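Local structure of metazoan TIR-STING fusion (Crassostrea gigas, 6WT6) at residues T198-Q201 with W202-V205; C347-I350 with K351-L354; T48-D51 with S52-R56; S112-R115 with N116-L120. The protein joins a TIR domain to a STING ligand-binding domain in one metazoan polypeptide and assembles as a pair of chains. All blocks are in the same frame, centred on the assembly; numbering follows the deposited sequence.

Interaction 1: residues T198-Q201 with W202-V205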
loop_
_atom_site.group_PDB
_atom_site.type_symbol
_atom_site.label_atom_id
_atom_site.label_comp_id
_atom_site.label_asym_id
_atom_site.label_seq_id
_atom_site.Cartn_x
_atom_site.Cartn_y
_atom_site.Cartn_z
ATOM N N THR A 198 -7.613 29.268 -4.989
ATOM C CA THR A 198 -8.677 29.067 -5.965
ATOM C C THR A 198 -10.048 29.180 -5.312
ATOM O O THR A 198 -10.972 29.770 -5.884
ATOM C CB THR A 198 -8.512 27.704 -6.640
ATOM O OG1 THR A 198 -7.175 27.585 -7.144
ATOM C CG2 THR A 198 -9.490 27.550 -7.794
ATOM N N VAL A 199 -10.188 28.632 -4.103
ATOM C CA VAL A 199 -11.472 28.645 -3.408
ATOM C C VAL A 199 -11.855 30.067 -3.023
ATOM O O VAL A 199 -13.002 30.491 -3.214
ATOM C CB VAL A 199 -11.419 27.718 -2.179
ATOM C CG1 VAL A 199 -12.641 27.920 -1.296
ATOM C CG2 VAL A 199 -11.320 26.273 -2.622
ATOM N N ARG A 200 -10.902 30.827 -2.479
ATOM C CA ARG A 200 -11.196 32.198 -2.080
ATOM C C ARG A 200 -11.581 33.061 -3.272
ATOM O O ARG A 200 -12.419 33.959 -3.138
ATOM C CB ARG A 200 -9.999 32.806 -1.349
ATOM C CG ARG A 200 -9.727 32.171 0.003
ATOM C CD ARG A 200 -8.802 33.030 0.842
ATOM N NE ARG A 200 -7.521 33.265 0.184
ATOM C CZ ARG A 200 -6.425 32.541 0.388
ATOM N NH1 ARG A 200 -6.442 31.524 1.240
ATOM N NH2 ARG A 200 -5.306 32.838 -0.259
ATOM N N GLN A 201 -10.988 32.811 -4.441
ATOM C CA GLN A 201 -11.386 33.556 -5.630
ATOM C C GLN A 201 -12.813 33.213 -6.033
ATOM O O GLN A 201 -13.606 34.102 -6.363
ATOM C CB GLN A 201 -10.423 33.284 -6.783
ATOM C CG GLN A 201 -10.860 33.922 -8.090
ATOM C CD GLN A 201 -9.887 33.663 -9.223
ATOM O OE1 GLN A 201 -8.698 33.969 -9.122
ATOM N NE2 GLN A 201 -10.390 33.097 -10.316
ATOM N N TRP A 202 -13.161 31.923 -6.013
ATOM C CA TRP A 202 -14.534 31.525 -6.309
ATOM C C TRP A 202 -15.490 32.083 -5.263
ATOM O O TRP A 202 -16.556 32.613 -5.594
ATOM C CB TRP A 202 -14.640 29.999 -6.377
ATOM C CG TRP A 202 -15.949 29.507 -6.941
ATOM C CD1 TRP A 202 -16.186 29.098 -8.224
ATOM C CD2 TRP A 202 -17.199 29.387 -6.247
ATOM N NE1 TRP A 202 -17.501 28.727 -8.367
ATOM C CE2 TRP A 202 -18.144 28.894 -7.169
ATOM C CE3 TRP A 202 -17.608 29.643 -4.934
ATOM C CZ2 TRP A 202 -19.474 28.653 -6.819
ATOM C CZ3 TRP A 202 -18.931 29.403 -4.589
ATOM C CH2 TRP A 202 -19.846 28.914 -5.529
ATOM N N ARG A 203 -15.115 31.971 -3.987
ATOM C CA ARG A 203 -15.952 32.482 -2.908
ATOM C C ARG A 203 -16.180 33.981 -3.048
ATOM O O ARG A 203 -17.283 34.479 -2.792
ATOM C CB ARG A 203 -15.298 32.164 -1.566
ATOM C CG ARG A 203 -16.036 32.702 -0.367
ATOM C CD ARG A 203 -15.348 32.258 0.904
ATOM N NE ARG A 203 -14.041 32.889 1.064
ATOM C CZ ARG A 203 -13.195 32.604 2.048
ATOM N NH1 ARG A 203 -13.514 31.687 2.953
ATOM N NH2 ARG A 203 -12.034 33.235 2.131
ATOM N N ARG A 204 -15.146 34.713 -3.463
ATOM C CA ARG A 204 -15.239 36.166 -3.545
ATOM C C ARG A 204 -16.254 36.598 -4.597
ATOM O O ARG A 204 -17.096 37.466 -4.343
ATOM C CB ARG A 204 -13.858 36.746 -3.850
ATOM C CG ARG A 204 -13.790 38.253 -3.891
ATOM C CD ARG A 204 -12.361 38.713 -4.147
ATOM N NE ARG A 204 -12.249 40.168 -4.135
ATOM C CZ ARG A 204 -12.102 40.895 -3.033
ATOM N NH1 ARG A 204 -12.049 40.303 -1.846
ATOM N NH2 ARG A 204 -12.011 42.217 -3.115
ATOM N N VAL A 205 -16.200 35.991 -5.781
ATOM C CA VAL A 205 -16.983 36.466 -6.916
ATOM C C VAL A 205 -18.334 35.767 -6.978
ATOM O O VAL A 205 -19.075 35.920 -7.953
ATOM C CB VAL A 205 -16.208 36.280 -8.234
ATOM C CG1 VAL A 205 -14.874 37.005 -8.161
ATOM C CG2 VAL A 205 -16.012 34.802 -8.535
HETATM O O HOH W 1 -12.489 35.534 -0.395
#
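From Thr198 to Gln201 each carbonyl oxygen accepts the amide of the residue four places on, in Trp202 to Val205, so the two segments form the last full turns of an unbroken alpha-helix. This is the C-terminal end of helix 176-204 of the STING ligand-binding domain; Val205 is the first residue to leave helical angles. The straightest bonds come early: Arg203 N lies 2.7 Å from Val199 O, nearly in line with that C=O bond. The last bond is longer, with Val205 N 3.3 Å from Gln201 O.

Among the side chains the main meeting is between Arg200 and Arg203, three residues apart on one flank. Arg203 leaves with CG anti to its backbone N (chi1 177°) and bends at chi3, which brings NH2 back to 3.3 Å from Arg200 CG and 3.5 Å from Arg200 CD. The two chains thus cross obliquely, methylene against guanidinium, and their guanidinium planes are 42° apart. The like charges are kept from touching, and each has acidic or carbonyl company: Arg200 NH1 forms a salt bridge with Asp196, while Arg203 NH1 is bonded to Met212 O. Arginine suits both places because its methylenes can pack while the guanidinium finds its own polar partner. Val199 and Trp202 rest on Leu243 and Met212, where an apolar side chain suits the strands they cover. A water lies in the plane of the Arg203 guanidinium at its edge; it donates to Arg200 O at 3.2 Å and accepts a weak bond from Arg203 NE at 3.4 Å.

Interaction 2: residues C347-I350 with K351-L354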
loop_
_atom_site.group_PDB
_atom_site.type_symbol
_atom_site.label_atom_id
_atom_site.label_comp_id
_atom_site.label_asym_id
_atom_site.label_seq_id
_atom_site.Cartn_x
_atom_site.Cartn_y
_atom_site.Cartn_z
ATOM N N CYS A 347 -22.845 21.036 7.172
ATOM C CA CYS A 347 -22.951 22.372 7.758
ATOM C C CYS A 347 -22.176 22.465 9.062
ATOM O O CYS A 347 -21.554 23.492 9.354
ATOM C CB CYS A 347 -24.415 22.740 7.997
ATOM S SG CYS A 347 -25.333 23.223 6.530
ATOM N N ASN A 348 -22.206 21.403 9.864
ATOM C CA ASN A 348 -21.417 21.395 11.087
ATOM C C ASN A 348 -19.926 21.478 10.781
ATOM O O ASN A 348 -19.189 22.209 11.452
ATOM C CB ASN A 348 -21.728 20.144 11.906
ATOM C CG ASN A 348 -22.800 20.382 12.949
ATOM O OD1 ASN A 348 -22.537 20.980 13.994
ATOM N ND2 ASN A 348 -24.008 19.904 12.681
ATOM N N GLU A 349 -19.460 20.741 9.768
ATOM C CA GLU A 349 -18.038 20.765 9.444
ATOM C C GLU A 349 -17.625 22.097 8.835
ATOM O O GLU A 349 -16.546 22.611 9.142
ATOM C CB GLU A 349 -17.686 19.611 8.505
ATOM C CG GLU A 349 -17.395 18.303 9.220
ATOM C CD GLU A 349 -16.173 18.378 10.123
ATOM O OE1 GLU A 349 -15.353 19.313 9.969
ATOM O OE2 GLU A 349 -16.033 17.494 10.996
ATOM N N ILE A 350 -18.466 22.669 7.972
ATOM C CA ILE A 350 -18.140 23.950 7.349
ATOM C C ILE A 350 -18.010 25.040 8.404
ATOM O O ILE A 350 -17.073 25.849 8.372
ATOM C CB ILE A 350 -19.199 24.314 6.292
ATOM C CG1 ILE A 350 -19.155 23.332 5.119
ATOM C CG2 ILE A 350 -18.999 25.742 5.805
ATOM C CD1 ILE A 350 -20.203 23.608 4.068
ATOM N N LYS A 351 -18.947 25.078 9.355
ATOM C CA LYS A 351 -18.898 26.094 10.403
ATOM C C LYS A 351 -17.697 25.891 11.317
ATOM O O LYS A 351 -17.083 26.863 11.770
ATOM C CB LYS A 351 -20.201 26.076 11.205
ATOM C CG LYS A 351 -21.421 26.497 10.402
ATOM C CD LYS A 351 -22.705 26.350 11.203
ATOM C CE LYS A 351 -23.905 26.816 10.395
ATOM N NZ LYS A 351 -25.179 26.722 11.164
ATOM N N ASN A 352 -17.340 24.634 11.593
ATOM C CA ASN A 352 -16.164 24.361 12.412
ATOM C C ASN A 352 -14.894 24.869 11.741
ATOM O O ASN A 352 -14.011 25.430 12.402
ATOM C CB ASN A 352 -16.067 22.861 12.692
ATOM C CG ASN A 352 -14.925 22.512 13.622
ATOM O OD1 ASN A 352 -14.861 22.995 14.751
ATOM N ND2 ASN A 352 -14.028 21.648 13.161
ATOM N N GLN A 353 -14.787 24.690 10.423
ATOM C CA GLN A 353 -13.590 25.131 9.722
ATOM C C GLN A 353 -13.539 26.649 9.593
ATOM O O GLN A 353 -12.448 27.229 9.588
ATOM C CB GLN A 353 -13.513 24.469 8.348
ATOM C CG GLN A 353 -13.346 22.962 8.411
ATOM C CD GLN A 353 -12.146 22.546 9.241
ATOM O OE1 GLN A 353 -11.079 23.164 9.170
ATOM N NE2 GLN A 353 -12.316 21.499 10.041
ATOM N N LEU A 354 -14.698 27.307 9.494
ATOM C CA LEU A 354 -14.709 28.765 9.431
ATOM C C LEU A 354 -14.240 29.384 10.742
ATOM O O LEU A 354 -13.620 30.453 10.733
ATOM C CB LEU A 354 -16.105 29.271 9.067
ATOM C CG LEU A 354 -16.537 29.100 7.608
ATOM C CD1 LEU A 354 -18.032 29.316 7.453
ATOM C CD2 LEU A 354 -15.778 30.067 6.715
#
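Helix 341-356, the last helix of the STING ligand-binding domain in the model, carries this contact on two of its flanks. Its backbone is regular: Lys351 N to Cys347 O is 3.1 Å and Leu354 N to Ile350 O is 3.0 Å, and the two bonds between them are much the same.

On the apolar flank Ile350 and Leu354 run alongside each other in one direction. The touching branch of the isoleucine is CG2, anti to the backbone N, which stands 4.1 Å from Leu354 CD1; a beta-branched residue can offer this methyl while CG1 leads elsewhere. On the polar flank Glu349 and Gln353 also run alongside one another. Both chains bend at chi2 (-64° in Glu349), and the carboxylate and amide come to lie 14° apart, nearly coplanar, with Glu349 OE1 3.7 Å from Gln353 NE2, an approach rather than a hydrogen bond. The amide of Asn352, by contrast, is turned 85° from the same carboxylate. At Lys351 the length of lysine matters: the chain passes Cys347 O, with CG 3.2 Å from it, and continues extended to a salt bridge with Asp267.

Gln353 OE1 accepts from Lys215 NZ, and Glu349 and Gln353 both pack on Phe217 of strand 212-221. Ile350 meets Val265 of strand 260-266 and, with Leu354, Tyr273 of strand 272-279, so the helix lies against the mixed five-stranded sheet.

Interaction 3: residues T48-D51 with S52-R56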
loop_
_atom_site.group_PDB
_atom_site.type_symbol
_atom_site.label_atom_id
_atom_site.label_comp_id
_atom_site.label_asym_id
_atom_site.label_seq_id
_atom_site.Cartn_x
_atom_site.Cartn_y
_atom_site.Cartn_z
ATOM N N THR A 48 24.487 -27.672 -3.285
ATOM C CA THR A 48 24.281 -28.858 -2.461
ATOM C C THR A 48 22.805 -29.038 -2.123
ATOM O O THR A 48 22.252 -30.134 -2.273
ATOM C CB THR A 48 25.123 -28.763 -1.187
ATOM O OG1 THR A 48 26.510 -28.649 -1.536
ATOM C CG2 THR A 48 24.922 -29.998 -0.317
ATOM N N ILE A 49 22.148 -27.964 -1.674
ATOM C CA ILE A 49 20.719 -28.040 -1.377
ATOM C C ILE A 49 19.928 -28.343 -2.643
ATOM O O ILE A 49 18.989 -29.147 -2.627
ATOM C CB ILE A 49 20.239 -26.740 -0.703
ATOM C CG1 ILE A 49 20.805 -26.637 0.717
ATOM C CG2 ILE A 49 18.715 -26.667 -0.683
ATOM C CD1 ILE A 49 20.388 -25.383 1.458
ATOM N N LEU A 50 20.306 -27.720 -3.762
ATOM C CA LEU A 50 19.628 -27.976 -5.030
ATOM C C LEU A 50 19.684 -29.450 -5.404
ATOM O O LEU A 50 18.659 -30.062 -5.722
ATOM C CB LEU A 50 20.254 -27.129 -6.137
ATOM C CG LEU A 50 19.769 -27.469 -7.548
ATOM C CD1 LEU A 50 18.353 -26.966 -7.748
ATOM C CD2 LEU A 50 20.709 -26.910 -8.612
ATOM N N ASP A 51 20.884 -30.036 -5.380
ATOM C CA ASP A 51 21.034 -31.438 -5.751
ATOM C C ASP A 51 20.264 -32.351 -4.806
ATOM O O ASP A 51 19.767 -33.403 -5.226
ATOM C CB ASP A 51 22.515 -31.821 -5.779
ATOM C CG ASP A 51 23.285 -31.098 -6.873
ATOM O OD1 ASP A 51 22.653 -30.649 -7.853
ATOM O OD2 ASP A 51 24.525 -30.981 -6.756
ATOM N N SER A 52 20.144 -31.964 -3.533
ATOM C CA SER A 52 19.397 -32.774 -2.576
ATOM C C SER A 52 17.909 -32.779 -2.897
ATOM O O SER A 52 17.242 -33.810 -2.755
ATOM C CB SER A 52 19.626 -32.259 -1.156
ATOM O OG SER A 52 21.002 -32.245 -0.823
ATOM N N VAL A 53 17.368 -31.636 -3.320
ATOM C CA VAL A 53 15.934 -31.545 -3.571
ATOM C C VAL A 53 15.577 -32.162 -4.915
ATOM O O VAL A 53 14.628 -32.948 -5.019
ATOM C CB VAL A 53 15.467 -30.081 -3.491
ATOM C CG1 VAL A 53 13.963 -30.010 -3.585
ATOM C CG2 VAL A 53 15.945 -29.447 -2.218
ATOM N N GLU A 54 16.329 -31.818 -5.964
ATOM C CA GLU A 54 15.951 -32.238 -7.309
ATOM C C GLU A 54 16.026 -33.750 -7.478
ATOM O O GLU A 54 15.279 -34.319 -8.283
ATOM C CB GLU A 54 16.823 -31.529 -8.350
ATOM C CG GLU A 54 16.495 -30.046 -8.514
ATOM C CD GLU A 54 16.811 -29.519 -9.904
ATOM O OE1 GLU A 54 17.832 -29.939 -10.486
ATOM O OE2 GLU A 54 16.029 -28.691 -10.424
ATOM N N SER A 55 16.904 -34.420 -6.727
ATOM C CA SER A 55 16.959 -35.877 -6.799
ATOM C C SER A 55 15.686 -36.500 -6.242
ATOM O O SER A 55 15.177 -37.486 -6.791
ATOM C CB SER A 55 18.182 -36.400 -6.047
ATOM O OG SER A 55 17.996 -36.299 -4.645
ATOM N N ARG A 56 15.149 -35.929 -5.158
ATOM C CA ARG A 56 13.936 -36.462 -4.544
ATOM C C ARG A 56 12.724 -36.353 -5.459
ATOM O O ARG A 56 11.707 -37.006 -5.203
ATOM C CB ARG A 56 13.654 -35.741 -3.225
ATOM C CG ARG A 56 14.749 -35.911 -2.184
ATOM C CD ARG A 56 14.738 -37.306 -1.581
ATOM N NE ARG A 56 13.643 -37.483 -0.630
ATOM C CZ ARG A 56 13.765 -37.321 0.684
ATOM N NH1 ARG A 56 12.717 -37.500 1.478
ATOM N NH2 ARG A 56 14.938 -36.983 1.204
#
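Ser52 grips Thr48 O twice, with its backbone N at 3.1 Å and its hydroxyl OG at 2.8 Å. The two donors arrive from opposite faces of the carbonyl plane, the hydroxyl tilted 34° from it. The first torsion explains the second bond: OG stands beside the backbone N (chi1 -57°), facing back down the helix. Serine is small enough to turn its hydroxyl onto a helical carbonyl in this way, and Thr48 likewise gives its own OG1 to Ser44 O.

Val53 donates its N to Ile49 O at 3.1 Å and more weakly to Leu50 O. Its CG2 methyl sits against Ile49 O and lies 4.2 Å from Ile49 CG2, two branched side chains on the same flank. Their helix, 43-56, is the crossover of the beta-alpha-beta unit between strands 31-36 and 60-62 in the TIR domain. Valine fits the buried flank: it packs on Cys60 and on Ile155 and Ile159 of helix 153-159.

Glu54 N meets Leu50 O at 2.9 Å and nearly straight, with an N-H...O angle of 173°. The two side chains are skewed across one another, and Leu50 CD1 comes 3.7 Å from both CG and CD of Glu54. Glutamate can lay its CG methylene and the root of its carboxylate on this leucine while the oxygens go to a salt bridge with Arg65 and to Cys60 N, so two partners hold its rotation.

Ser55 completes the pattern with a weak bond from N to Asp51 O, 3.4 Å. Arg56, which does not touch 48-51, forms a salt bridge with Asp153 through NH2.

Interaction 4: residues S112-R115 with N116-L120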
loop_
_atom_site.group_PDB
_atom_site.type_symbol
_atom_site.label_atom_id
_atom_site.label_comp_id
_atom_site.label_asym_id
_atom_site.label_seq_id
_atom_site.Cartn_x
_atom_site.Cartn_y
_atom_site.Cartn_z
ATOM N N SER A 112 2.389 -9.860 3.982
ATOM C CA SER A 112 1.464 -10.709 4.721
ATOM C C SER A 112 2.228 -11.804 5.457
ATOM O O SER A 112 2.943 -12.596 4.834
ATOM C CB SER A 112 0.436 -11.322 3.772
ATOM O OG SER A 112 -0.182 -12.455 4.357
ATOM N N HIS A 113 2.068 -11.855 6.783
ATOM C CA HIS A 113 2.692 -12.923 7.558
ATOM C C HIS A 113 2.151 -14.289 7.159
ATOM O O HIS A 113 2.888 -15.282 7.191
ATOM C CB HIS A 113 2.477 -12.688 9.052
ATOM C CG HIS A 113 2.971 -13.807 9.914
ATOM N ND1 HIS A 113 4.309 -14.116 10.037
ATOM C CD2 HIS A 113 2.307 -14.695 10.690
ATOM C CE1 HIS A 113 4.448 -15.144 10.856
ATOM N NE2 HIS A 113 3.247 -15.514 11.266
ATOM N N GLN A 114 0.874 -14.359 6.783
ATOM C CA GLN A 114 0.306 -15.623 6.326
ATOM C C GLN A 114 0.983 -16.097 5.046
ATOM O O GLN A 114 1.214 -17.298 4.864
ATOM C CB GLN A 114 -1.204 -15.472 6.120
ATOM C CG GLN A 114 -1.869 -16.633 5.392
ATOM C CD GLN A 114 -1.761 -17.947 6.148
ATOM O OE1 GLN A 114 -1.539 -17.967 7.360
ATOM N NE2 GLN A 114 -1.918 -19.054 5.430
ATOM N N ARG A 115 1.319 -15.165 4.151
ATOM C CA ARG A 115 2.016 -15.538 2.924
ATOM C C ARG A 115 3.427 -16.037 3.214
ATOM O O ARG A 115 3.870 -17.033 2.630
ATOM C CB ARG A 115 2.061 -14.349 1.962
ATOM C CG ARG A 115 2.460 -14.720 0.543
ATOM C CD ARG A 115 1.238 -14.950 -0.332
ATOM N NE ARG A 115 1.555 -15.720 -1.531
ATOM C CZ ARG A 115 0.732 -15.864 -2.564
ATOM N NH1 ARG A 115 -0.459 -15.278 -2.553
ATOM N NH2 ARG A 115 1.101 -16.588 -3.612
ATOM N N ASN A 116 4.145 -15.360 4.114
ATOM C CA ASN A 116 5.523 -15.746 4.403
ATOM C C ASN A 116 5.600 -17.092 5.112
ATOM O O ASN A 116 6.567 -17.837 4.920
ATOM C CB ASN A 116 6.203 -14.664 5.238
ATOM C CG ASN A 116 6.272 -13.337 4.516
ATOM O OD1 ASN A 116 6.282 -13.291 3.286
ATOM N ND2 ASN A 116 6.323 -12.247 5.275
ATOM N N ASN A 117 4.600 -17.423 5.931
ATOM C CA ASN A 117 4.615 -18.711 6.613
ATOM C C ASN A 117 4.393 -19.861 5.639
ATOM O O ASN A 117 4.878 -20.974 5.875
ATOM C CB ASN A 117 3.561 -18.732 7.720
ATOM C CG ASN A 117 3.693 -19.938 8.631
ATOM O OD1 ASN A 117 4.703 -20.642 8.607
ATOM N ND2 ASN A 117 2.673 -20.175 9.449
ATOM N N VAL A 118 3.681 -19.613 4.542
ATOM C CA VAL A 118 3.387 -20.676 3.587
ATOM C C VAL A 118 4.515 -20.815 2.571
ATOM O O VAL A 118 5.003 -21.917 2.309
ATOM C CB VAL A 118 2.035 -20.414 2.896
ATOM C CG1 VAL A 118 1.797 -21.427 1.782
ATOM C CG2 VAL A 118 0.899 -20.462 3.913
ATOM N N CYS A 119 4.961 -19.698 2.003
ATOM C CA CYS A 119 5.910 -19.661 0.895
ATOM C C CYS A 119 7.364 -19.775 1.350
ATOM O O CYS A 119 8.117 -20.600 0.822
ATOM C CB CYS A 119 5.708 -18.372 0.089
ATOM S SG CYS A 119 6.915 -18.082 -1.219
ATOM N N LEU A 120 7.778 -18.948 2.308
ATOM C CA LEU A 120 9.194 -18.839 2.638
ATOM C C LEU A 120 9.700 -20.082 3.358
ATOM O O LEU A 120 9.012 -20.661 4.202
ATOM C CB LEU A 120 9.446 -17.598 3.495
ATOM C CG LEU A 120 9.549 -16.260 2.754
ATOM C CD1 LEU A 120 9.606 -15.096 3.732
ATOM C CD2 LEU A 120 10.768 -16.239 1.840
#
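Gln114 and Val118 meet on one flank of helix 113-119, a short helix of the TIR domain that leads into strand 120-124. Gln114 NE2 lies 3.5 Å from the CG2 methyl of Val118, the same methyl that rests on Gln114 O. The glutamine bends at chi2 (63°), which carries its amide round to the valine. Valine suits the spot because its CG2, placed beside the backbone N, faces the preceding turn.

Beneath these side chains runs the helical backbone. Asn117 N donates to His113 O at 3.0 Å and Cys119 N to Arg115 O at 2.9 Å, the latter almost along the carbonyl bond. Val118 N is held less firmly, with weak bonds to both Gln114 O and Arg115 O.

The start of the helix is fixed by Ser112, the N-cap; a serine is short enough to fold its hydroxyl over the first turn. Asn116, one turn on, ties back to the same end. Its N reaches Ser112 O at 3.1 Å, and the ND2 of this buried residue gives its hydrogen bond to Asp110 O. Asp110 also accepts from Ser112 N through its carboxylate, so Asp110, just upstream of the cap, holds both Ser112 and Asn116.

Farther out, Cys119 packs on Val87 and Leu120 on Leu89 of strand 84-91, while Asn116 and His113 cover Leu140. His113 also packs on Pro135 of the second subunit. At the helix N-terminus the capping bond from Arg115 N to Ser112 OG measures 3.1 Å, with an N-H...O angle of 155°.

How the interactions relate
The four contacts fall into two pairs, one in each domain of the fusion. Interactions 3 and 4 belong to the TIR domain, their centres about 23 Å apart; interactions 1 and 2 belong to the STING domain, about 17 Å apart between centres and about 5 Å at their nearest atoms, yet without touching. Between the pairs the separation is large, about 72 Å between the centres of interactions 1 and 3 and about 46 Å between those of 2 and 4. Interactions 1 and 2 both border strand 212-221, through Met212 and Phe217 respectively. Of the four, interaction 4 is where the second subunit comes within reach.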